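Local atomic coordinates of chitinase (Paenibacillus sp. FPU-7, PDB entry 5GZT), a protein that probably hydrolyses internal beta-1,4 linkages between the N-acetylglucosamine units of chitin and chitodextrins, using two glycoside hydrolase family 18 domains. Residues T330-E333 with A334-I337; A865-P868 with E869-E872. One frame throughout, in Å; residues are numbered along the deposited sequence.

Interaction 1. Residues T330-E333 with A334-I337; sequences TITE and ADRI
The guanidinium of Arg336 lies over the backbone just ahead of helix 333-340: Thr332 O sits beneath the centre of one face, 3.8 Å from its plane, and Glu333 OE1 and a water occupy its edge. NE and NH2 present this edge side-on, and both bond to one carboxylate oxygen; the bond from Arg336 NH2 to Glu333 OE1, part of the salt bridge, is 2.9 Å long. OE1 takes both donors from one face of the carboxylate, whose plane is turned 53° from the guanidinium. The bend of the arginine at chi3 (-80°) swings the group back over the chain, where NH1 makes a weak bond to Ile331 O and a hydrogen bond to Asp328 O. At the helix start, Thr332, the N-cap, and Asp335 form a capping box. Thr332 OG1 accepts from Asp335 N at 2.9 Å, while Thr332 N gives a nearly straight bond (172°) to Asp335 OD2, approaching from above the carboxylate plane. Ile331 CD1 packs 3.7 Å from Asp335 CB and also meets Arg336 CG. With Arg336 reduced to an alanine, Glu333 OE1 would probably be left without its paired donors and the peptide at Thr332 would lose its cover. Glu333 OE2 also pairs with Arg340, so the glutamate lies between two arginines, an arrangement likely to favour its charged form on this exposed helix start.

Interaction 2. Residues A865-P868 with E869-E872; sequences ALTP and ETRE
Arg871 lays its guanidinium over the peptide joining Thr867 to Pro868, with Thr867 C beneath the centre of one face, 3.5 Å from the plane, and Pro868 N displaced toward the rim. The proline ring runs alongside the arginine and points the same way, bringing Pro868 CD to 3.8 Å from Arg871 NH2. At the edge, Arg871 NH1 donates to Ala865 O over 2.7 Å; the oxygen lies in the guanidinium plane, although the donor stands 34° out of the carbonyl plane. A water also lies in the guanidinium plane, accepting from NH1 and donating to Leu866 O, which ties a second carbonyl of the loop to the same nitrogen. The turn at chi3 (-74°) folds the arginine back across these backbone groups, and Arg871 CG passes 3.2 Å from Thr867 O.

Thr867 is the N-cap of helix 868-884 and forms a capping box with Thr870. Thr867 OG1 accepts from Thr870 N at 3.1 Å and, weakly, from Glu869 N. In return Thr867 N donates to Thr870 OG1 at 3.1 Å, with a fairly straight N-H...O angle of 161°. Thr870 OG1 is bonded in addition to Ala864 O, which links the box to the end of helix 861-864. The first turn is continued by the backbone bond from Glu872 N to Pro868 O, while the Glu872 carboxylate turns to Lys925 and Asn876. Helix 911-933 packs against this corner, its Ala917 and Leu921 touching Arg871 and its Asn914 meeting Ala865 and Leu866, while Asn801, just before strand 802-805, bonds to Thr870 O.

Interactions 1 and 2 are both surface contacts at the start of a helix, but in different family 18 regions, on opposite sides of the chain's centre with their nearest atoms about 66 Å apart. Each combines an N-terminal capping box with an arginine folded back over the preceding backbone. At 330-337 the box pairs threonine with aspartate, and the arginine adds a carboxylate to its carbonyl partners; at 865-872 both box residues are threonines, and the arginine bonds to a loop carbonyl, with no salt bridge across the segments. Their settings differ too: interaction 1 has no buried residue, whereas interaction 2 includes buried Ala865 and packs against helix 911-933.

Interaction 1. Residues T330-E333 with A334-I337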
# COMPACT_ATOMS: atom_id res chain seq x y z
N THR B 330 -1.15 -30.68 13.23
CA THR B 330 -2.21 -30.88 12.25
C THR B 330 -1.62 -31.12 10.86
O THR B 330 -2.31 -31.52 9.93
CB THR B 330 -3.09 -29.60 12.33
OG1 THR B 330 -3.91 -29.71 13.51
CG2 THR B 330 -3.90 -29.30 11.08
N ILE B 331 -0.34 -30.82 10.72
CA ILE B 331 0.35 -31.00 9.47
C ILE B 331 1.26 -32.23 9.57
O ILE B 331 1.24 -32.96 10.59
CB ILE B 331 1.07 -29.69 9.09
CG1 ILE B 331 2.07 -29.27 10.19
CG2 ILE B 331 -0.01 -28.63 8.82
CD1 ILE B 331 2.95 -28.05 9.91
N THR B 332 2.02 -32.49 8.51
CA THR B 332 2.89 -33.68 8.54
C THR B 332 4.21 -33.38 9.11
O THR B 332 4.61 -32.20 9.23
CB THR B 332 3.13 -34.22 7.15
OG1 THR B 332 3.93 -33.30 6.42
CG2 THR B 332 1.78 -34.44 6.47
N GLU B 333 4.93 -34.43 9.50
CA GLU B 333 6.27 -34.24 9.98
C GLU B 333 7.10 -33.47 8.93
O GLU B 333 7.86 -32.57 9.26
CB GLU B 333 6.93 -35.59 10.35
CG GLU B 333 8.29 -35.47 11.01
CD GLU B 333 8.24 -34.69 12.32
OE1 GLU B 333 7.17 -34.63 12.95
OE2 GLU B 333 9.29 -34.13 12.71
N ALA B 334 6.96 -33.82 7.65
CA ALA B 334 7.77 -33.14 6.61
C ALA B 334 7.36 -31.66 6.52
O ALA B 334 8.19 -30.80 6.25
CB ALA B 334 7.57 -33.81 5.25
N ASP B 335 6.07 -31.40 6.71
CA ASP B 335 5.59 -29.98 6.76
C ASP B 335 6.27 -29.23 7.95
O ASP B 335 6.74 -28.12 7.78
CB ASP B 335 4.05 -29.89 6.90
CG ASP B 335 3.30 -30.36 5.69
OD1 ASP B 335 3.78 -30.32 4.53
OD2 ASP B 335 2.17 -30.78 5.93
N ARG B 336 6.36 -29.86 9.13
CA ARG B 336 7.03 -29.20 10.28
C ARG B 336 8.48 -28.95 10.03
O ARG B 336 9.03 -27.87 10.37
CB ARG B 336 6.86 -30.00 11.58
CG ARG B 336 5.44 -29.99 12.13
CD ARG B 336 5.35 -30.71 13.46
NE ARG B 336 5.28 -32.17 13.23
CZ ARG B 336 4.18 -32.87 12.94
NH1 ARG B 336 2.99 -32.31 12.85
NH2 ARG B 336 4.28 -34.16 12.70
N ILE B 337 9.12 -29.89 9.37
CA ILE B 337 10.53 -29.71 9.04
C ILE B 337 10.73 -28.49 8.15
O ILE B 337 11.65 -27.73 8.38
CB ILE B 337 11.14 -30.98 8.38
CG1 ILE B 337 11.21 -32.12 9.44
CG2 ILE B 337 12.52 -30.68 7.76
CD1 ILE B 337 11.46 -33.52 8.88
O HOH W 1 2.18 -35.79 12.01

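Interaction 2. Residues A865-P868 with E869-E872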
# COMPACT_ATOMS: atom_id res chain seq x y z
N ALA B 865 14.95 9.42 -48.72
CA ALA B 865 13.58 9.72 -48.28
C ALA B 865 13.23 11.19 -48.25
O ALA B 865 12.06 11.56 -48.01
CB ALA B 865 13.29 9.10 -46.93
N LEU B 866 14.19 12.06 -48.57
CA LEU B 866 14.09 13.49 -48.29
C LEU B 866 13.13 14.27 -49.15
O LEU B 866 12.38 15.00 -48.62
CB LEU B 866 15.50 14.09 -48.25
CG LEU B 866 15.75 15.36 -47.48
CD1 LEU B 866 15.56 15.18 -46.00
CD2 LEU B 866 17.16 15.93 -47.85
N THR B 867 12.99 14.03 -50.44
CA THR B 867 12.15 14.89 -51.26
C THR B 867 11.37 13.98 -52.19
O THR B 867 11.71 12.85 -52.35
CB THR B 867 12.98 15.80 -52.15
OG1 THR B 867 13.74 15.00 -53.07
CG2 THR B 867 13.98 16.62 -51.29
N PRO B 868 10.32 14.51 -52.84
CA PRO B 868 9.65 13.66 -53.82
C PRO B 868 10.59 13.11 -54.88
O PRO B 868 10.41 11.96 -55.35
CB PRO B 868 8.55 14.59 -54.41
CG PRO B 868 8.30 15.60 -53.31
CD PRO B 868 9.65 15.81 -52.65
N GLU B 869 11.64 13.87 -55.21
CA GLU B 869 12.49 13.51 -56.31
C GLU B 869 13.39 12.38 -55.90
O GLU B 869 13.62 11.51 -56.67
CB GLU B 869 13.38 14.72 -56.76
CG GLU B 869 12.60 15.78 -57.51
CD GLU B 869 11.90 16.84 -56.61
OE1 GLU B 869 11.91 16.78 -55.34
OE2 GLU B 869 11.33 17.77 -57.22
N THR B 870 13.93 12.41 -54.71
CA THR B 870 14.86 11.31 -54.30
C THR B 870 14.09 10.01 -54.07
O THR B 870 14.60 8.90 -54.37
CB THR B 870 15.65 11.69 -53.07
OG1 THR B 870 14.78 12.12 -52.03
CG2 THR B 870 16.60 12.87 -53.39
N ARG B 871 12.87 10.13 -53.57
CA ARG B 871 12.01 8.94 -53.30
C ARG B 871 11.69 8.24 -54.63
O ARG B 871 11.86 7.04 -54.78
CB ARG B 871 10.70 9.38 -52.58
CG ARG B 871 11.02 9.89 -51.21
CD ARG B 871 9.87 10.05 -50.29
NE ARG B 871 9.02 11.17 -50.59
CZ ARG B 871 9.03 12.38 -50.01
NH1 ARG B 871 9.87 12.71 -49.11
NH2 ARG B 871 8.10 13.28 -50.35
N GLU B 872 11.30 9.05 -55.60
CA GLU B 872 11.07 8.65 -56.95
C GLU B 872 12.26 7.91 -57.56
O GLU B 872 12.13 6.78 -58.09
CB GLU B 872 10.66 9.90 -57.78
CG GLU B 872 10.50 9.66 -59.28
CD GLU B 872 9.16 9.03 -59.59
OE1 GLU B 872 8.26 9.10 -58.68
OE2 GLU B 872 9.04 8.51 -60.75
O HOH W 2 9.78 15.06 -47.40